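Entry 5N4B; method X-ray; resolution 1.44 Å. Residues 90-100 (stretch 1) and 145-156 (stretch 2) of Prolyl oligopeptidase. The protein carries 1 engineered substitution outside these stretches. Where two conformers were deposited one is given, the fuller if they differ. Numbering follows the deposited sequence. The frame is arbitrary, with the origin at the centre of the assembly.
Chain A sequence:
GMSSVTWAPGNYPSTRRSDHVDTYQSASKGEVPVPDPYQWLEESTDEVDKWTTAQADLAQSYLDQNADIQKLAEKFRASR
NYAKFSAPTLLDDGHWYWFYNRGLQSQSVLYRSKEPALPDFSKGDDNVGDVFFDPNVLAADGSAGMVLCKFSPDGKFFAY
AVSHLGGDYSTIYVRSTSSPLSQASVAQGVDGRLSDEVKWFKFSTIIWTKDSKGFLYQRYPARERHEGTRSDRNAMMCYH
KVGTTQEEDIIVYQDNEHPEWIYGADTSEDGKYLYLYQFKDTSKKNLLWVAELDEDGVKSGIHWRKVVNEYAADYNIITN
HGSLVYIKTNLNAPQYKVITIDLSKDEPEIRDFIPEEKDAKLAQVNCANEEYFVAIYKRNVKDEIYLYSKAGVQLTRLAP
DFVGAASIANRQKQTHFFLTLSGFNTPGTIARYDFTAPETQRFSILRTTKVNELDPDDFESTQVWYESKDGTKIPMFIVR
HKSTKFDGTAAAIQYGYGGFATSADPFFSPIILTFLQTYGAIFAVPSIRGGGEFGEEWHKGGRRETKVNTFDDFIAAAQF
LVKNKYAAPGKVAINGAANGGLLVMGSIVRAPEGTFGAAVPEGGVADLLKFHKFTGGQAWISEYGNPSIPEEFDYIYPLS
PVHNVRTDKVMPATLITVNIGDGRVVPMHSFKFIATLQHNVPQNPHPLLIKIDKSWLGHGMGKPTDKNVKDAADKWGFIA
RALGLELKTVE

Stretch 1 (90-100) LLDDGHWYWFY
Stretch 2, residues 145-156: GMVLCKFSPDGK

Strands 96-100 and 145-151 run nearly antiparallel, at 167°, with their axes 11.2 Å apart at closest approach. No hydrogen bond joins the two stretches directly. Between the strands the contacts are made by side chains. Phe99 CA lies 11.6 Å from Cys149 CA; at the turns the backbones close in, with Asp92 CA 4.9 Å from Gly155 CA.

In the conformer given, Met146 is extended as far as SD (chi1 t, chi2 t), then turns at chi3 (p, 76°), and its CB points toward stretch 1. Its CE lies 3.9 Å from Phe99 CZ. Cys149 (chi1 p) also points toward stretch 1. Its SG sits 4.0 Å from Phe99 CZ, at the ring edge. Phe99 (chi1 m, -73°; chi2 -84°) starts sideways, but its ring end reaches both residues.

Phe151 (phi/psi -77/149; chi1 m, -75°; chi2 -79°) is the main apolar contact. Leu91 (chi1 m, chi2 t) places CD1 over one face of the Phe151 ring, 3.5 Å from the centroid in a CH-pi contact. The Phe151 edge meets the face of Tyr97 (chi1 m, chi2 70°): centroids 4.9 Å, planes at 58°, Tyr97 CD2 to Phe151 CZ 3.6 Å. Tyr97 OH donates to Asp93 OD2 at 2.6 Å, which ties this ring to the first turn.

Ser152 to Gly155 form a type I turn, closed by Gly155 N to Ser152 O at 2.9 Å. It faces the type I turn Leu91 to Gly94, closed by Gly94 N to Leu91 O at 3.0 Å. A water links them: it accepts from Asp92 N (2.9 Å) and donates to Pro153 O (2.8 Å). The Asp154 CA-to-CB bond points away (chi1 p), but its backbone O lies 3.5 Å from Asp92 CB. Gly155 has phi/psi 77/6. A CB there would be tight against Asp92 N, Asp93 N and Leu91 CB. Lys156 N donates to Asp154 OD1 at 3.0 Å.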

# COMPACT_ATOMS: atom_id res chain seq x y z
N LEU A 90 10.59 19.21 -11.42
CA LEU A 90 10.81 20.56 -11.94
C LEU A 90 9.45 21.19 -12.19
O LEU A 90 8.65 20.66 -12.98
CB LEU A 90 11.58 20.47 -13.27
CG LEU A 90 11.71 21.80 -14.03
CD1 LEU A 90 12.44 22.85 -13.24
CD2 LEU A 90 12.42 21.55 -15.40
N LEU A 91 9.15 22.26 -11.45
CA LEU A 91 7.92 23.02 -11.65
C LEU A 91 8.13 24.07 -12.72
O LEU A 91 9.27 24.45 -13.05
CB LEU A 91 7.43 23.63 -10.33
CG LEU A 91 7.20 22.63 -9.21
CD1 LEU A 91 6.51 23.36 -8.03
CD2 LEU A 91 6.35 21.46 -9.68
N ASP A 92 7.01 24.66 -13.14
CA ASP A 92 7.04 25.72 -14.15
C ASP A 92 7.62 27.01 -13.65
O ASP A 92 7.79 27.93 -14.47
CB ASP A 92 5.65 25.91 -14.75
CG ASP A 92 5.25 24.83 -15.72
OD1 ASP A 92 5.80 23.70 -15.73
OD2 ASP A 92 4.37 25.17 -16.56
N ASP A 93 7.92 27.16 -12.35
CA ASP A 93 8.72 28.29 -11.88
C ASP A 93 10.22 28.15 -12.13
O ASP A 93 10.96 29.08 -11.78
CB ASP A 93 8.43 28.58 -10.40
CG ASP A 93 8.81 27.42 -9.45
OD1 ASP A 93 9.36 26.39 -9.91
OD2 ASP A 93 8.58 27.61 -8.25
N GLY A 94 10.67 27.04 -12.70
CA GLY A 94 12.06 26.77 -12.97
C GLY A 94 12.78 26.11 -11.82
O GLY A 94 13.97 25.80 -11.97
N HIS A 95 12.12 25.92 -10.68
CA HIS A 95 12.80 25.34 -9.52
C HIS A 95 12.39 23.89 -9.35
O HIS A 95 11.36 23.44 -9.83
CB HIS A 95 12.47 26.18 -8.27
CG HIS A 95 13.15 27.52 -8.27
ND1 HIS A 95 14.23 27.80 -7.49
CD2 HIS A 95 12.95 28.61 -9.06
CE1 HIS A 95 14.64 29.05 -7.73
NE2 HIS A 95 13.89 29.55 -8.69
N TRP A 96 13.26 23.17 -8.65
CA TRP A 96 13.11 21.76 -8.39
C TRP A 96 12.73 21.52 -6.94
O TRP A 96 13.28 22.16 -6.02
CB TRP A 96 14.46 21.08 -8.70
CG TRP A 96 14.89 21.12 -10.11
CD1 TRP A 96 15.51 22.13 -10.72
CD2 TRP A 96 14.74 20.08 -11.06
NE1 TRP A 96 15.79 21.79 -12.03
CE2 TRP A 96 15.32 20.53 -12.25
CE3 TRP A 96 14.17 18.82 -11.03
CZ2 TRP A 96 15.36 19.73 -13.39
CZ3 TRP A 96 14.19 18.04 -12.19
CH2 TRP A 96 14.80 18.50 -13.33
N TYR A 97 11.82 20.59 -6.73
CA TYR A 97 11.27 20.32 -5.40
C TYR A 97 11.38 18.84 -5.10
O TYR A 97 11.12 18.00 -5.97
CB TYR A 97 9.80 20.74 -5.36
CG TYR A 97 9.54 22.20 -5.53
CD1 TYR A 97 9.74 22.85 -6.76
CD2 TYR A 97 9.10 22.96 -4.46
CE1 TYR A 97 9.48 24.22 -6.91
CE2 TYR A 97 8.82 24.31 -4.61
CZ TYR A 97 9.02 24.92 -5.85
OH TYR A 97 8.73 26.27 -5.99
N TRP A 98 11.73 18.49 -3.87
CA TRP A 98 11.92 17.10 -3.52
C TRP A 98 11.71 16.95 -2.01
O TRP A 98 11.89 17.90 -1.24
CB TRP A 98 13.33 16.59 -3.91
CG TRP A 98 14.44 17.20 -3.14
CD1 TRP A 98 15.07 16.66 -2.04
CD2 TRP A 98 15.07 18.47 -3.38
NE1 TRP A 98 16.03 17.54 -1.57
CE2 TRP A 98 16.05 18.65 -2.37
CE3 TRP A 98 14.89 19.47 -4.31
CZ2 TRP A 98 16.87 19.77 -2.32
CZ3 TRP A 98 15.71 20.59 -4.25
CH2 TRP A 98 16.66 20.73 -3.25
N PHE A 99 11.38 15.73 -1.60
CA PHE A 99 11.27 15.42 -0.17
C PHE A 99 12.60 14.94 0.39
O PHE A 99 13.37 14.24 -0.27
CB PHE A 99 10.20 14.34 0.09
CG PHE A 99 8.81 14.85 -0.08
CD1 PHE A 99 8.18 15.51 0.96
CD2 PHE A 99 8.15 14.66 -1.27
CE1 PHE A 99 6.89 15.98 0.79
CE2 PHE A 99 6.85 15.10 -1.42
CZ PHE A 99 6.23 15.77 -0.37
N TYR A 100 12.86 15.35 1.62
CA TYR A 100 14.09 15.06 2.34
C TYR A 100 13.78 14.75 3.79
O TYR A 100 13.03 15.50 4.42
CB TYR A 100 15.09 16.25 2.27
CG TYR A 100 16.36 16.09 3.09
CD1 TYR A 100 17.26 15.06 2.83
CD2 TYR A 100 16.62 16.90 4.15
CE1 TYR A 100 18.39 14.90 3.58
CE2 TYR A 100 17.77 16.76 4.90
CZ TYR A 100 18.62 15.73 4.60
OH TYR A 100 19.76 15.62 5.39
N GLY A 145 -1.07 15.15 9.91
CA GLY A 145 -0.16 14.65 8.90
C GLY A 145 -0.63 15.02 7.52
O GLY A 145 -1.84 15.09 7.26
N MET A 146 0.32 15.23 6.63
CA MET A 146 0.03 15.45 5.23
C MET A 146 -0.01 14.09 4.57
O MET A 146 0.98 13.35 4.61
CB MET A 146 1.07 16.34 4.58
CG MET A 146 0.73 16.63 3.12
SD MET A 146 2.03 17.43 2.22
CE MET A 146 3.14 16.05 1.97
N VAL A 147 -1.12 13.78 3.96
CA VAL A 147 -1.32 12.46 3.41
C VAL A 147 -1.26 12.42 1.89
O VAL A 147 -1.12 11.33 1.31
CB VAL A 147 -2.62 11.81 3.91
CG1 VAL A 147 -2.57 11.66 5.40
CG2 VAL A 147 -3.83 12.62 3.52
N LEU A 148 -1.34 13.54 1.21
CA LEU A 148 -1.24 13.61 -0.24
C LEU A 148 -0.99 15.08 -0.61
O LEU A 148 -1.46 15.97 0.09
CB LEU A 148 -2.59 13.16 -0.89
CG LEU A 148 -2.58 12.88 -2.35
CD1 LEU A 148 -1.72 11.67 -2.59
CD2 LEU A 148 -4.01 12.58 -2.81
N CYS A 149 -0.31 15.31 -1.72
CA CYS A 149 -0.13 16.67 -2.21
C CYS A 149 0.04 16.70 -3.72
O CYS A 149 0.38 15.70 -4.37
CB CYS A 149 1.01 17.39 -1.49
SG CYS A 149 2.64 16.73 -1.85
N LYS A 150 -0.17 17.90 -4.27
CA LYS A 150 -0.10 18.08 -5.73
C LYS A 150 0.08 19.55 -6.04
O LYS A 150 -0.77 20.38 -5.70
CB LYS A 150 -1.39 17.55 -6.40
CG LYS A 150 -1.25 17.30 -7.90
CD LYS A 150 -0.43 16.01 -8.12
CE LYS A 150 -0.50 15.41 -9.44
NZ LYS A 150 -1.88 14.87 -9.76
N PHE A 151 1.17 19.88 -6.74
CA PHE A 151 1.38 21.22 -7.28
C PHE A 151 0.52 21.42 -8.53
O PHE A 151 0.32 20.51 -9.33
CB PHE A 151 2.83 21.41 -7.68
CG PHE A 151 3.78 21.60 -6.54
CD1 PHE A 151 3.92 22.80 -5.88
CD2 PHE A 151 4.58 20.54 -6.16
CE1 PHE A 151 4.85 22.96 -4.86
CE2 PHE A 151 5.53 20.74 -5.13
CZ PHE A 151 5.62 21.95 -4.49
N SER A 152 0.10 22.66 -8.73
CA SER A 152 -0.59 23.02 -9.95
C SER A 152 0.37 22.97 -11.15
O SER A 152 1.59 23.12 -10.99
CB SER A 152 -1.21 24.40 -9.85
OG SER A 152 -0.24 25.39 -9.59
N PRO A 153 -0.17 22.75 -12.35
CA PRO A 153 0.67 22.65 -13.54
C PRO A 153 1.50 23.89 -13.77
O PRO A 153 2.63 23.79 -14.24
CB PRO A 153 -0.37 22.41 -14.65
CG PRO A 153 -1.52 21.87 -14.02
CD PRO A 153 -1.57 22.36 -12.61
N ASP A 154 1.00 25.08 -13.42
CA ASP A 154 1.75 26.32 -13.61
C ASP A 154 2.75 26.58 -12.51
O ASP A 154 3.45 27.60 -12.58
CB ASP A 154 0.79 27.49 -13.83
CG ASP A 154 -0.02 27.88 -12.63
OD1 ASP A 154 0.17 27.31 -11.57
OD2 ASP A 154 -0.85 28.85 -12.76
N GLY A 155 2.80 25.74 -11.49
CA GLY A 155 3.77 25.89 -10.44
C GLY A 155 3.45 26.96 -9.44
O GLY A 155 4.32 27.26 -8.60
N LYS A 156 2.28 27.60 -9.52
CA LYS A 156 1.94 28.70 -8.63
C LYS A 156 1.31 28.27 -7.33
O LYS A 156 1.40 29.02 -6.35
CB LYS A 156 0.99 29.69 -9.34
CG LYS A 156 1.70 30.35 -10.53
CD LYS A 156 0.83 31.38 -11.31
CE LYS A 156 0.60 32.67 -10.51
NZ LYS A 156 -0.17 33.71 -11.30
O HOH W 1 4.61 23.31 -12.29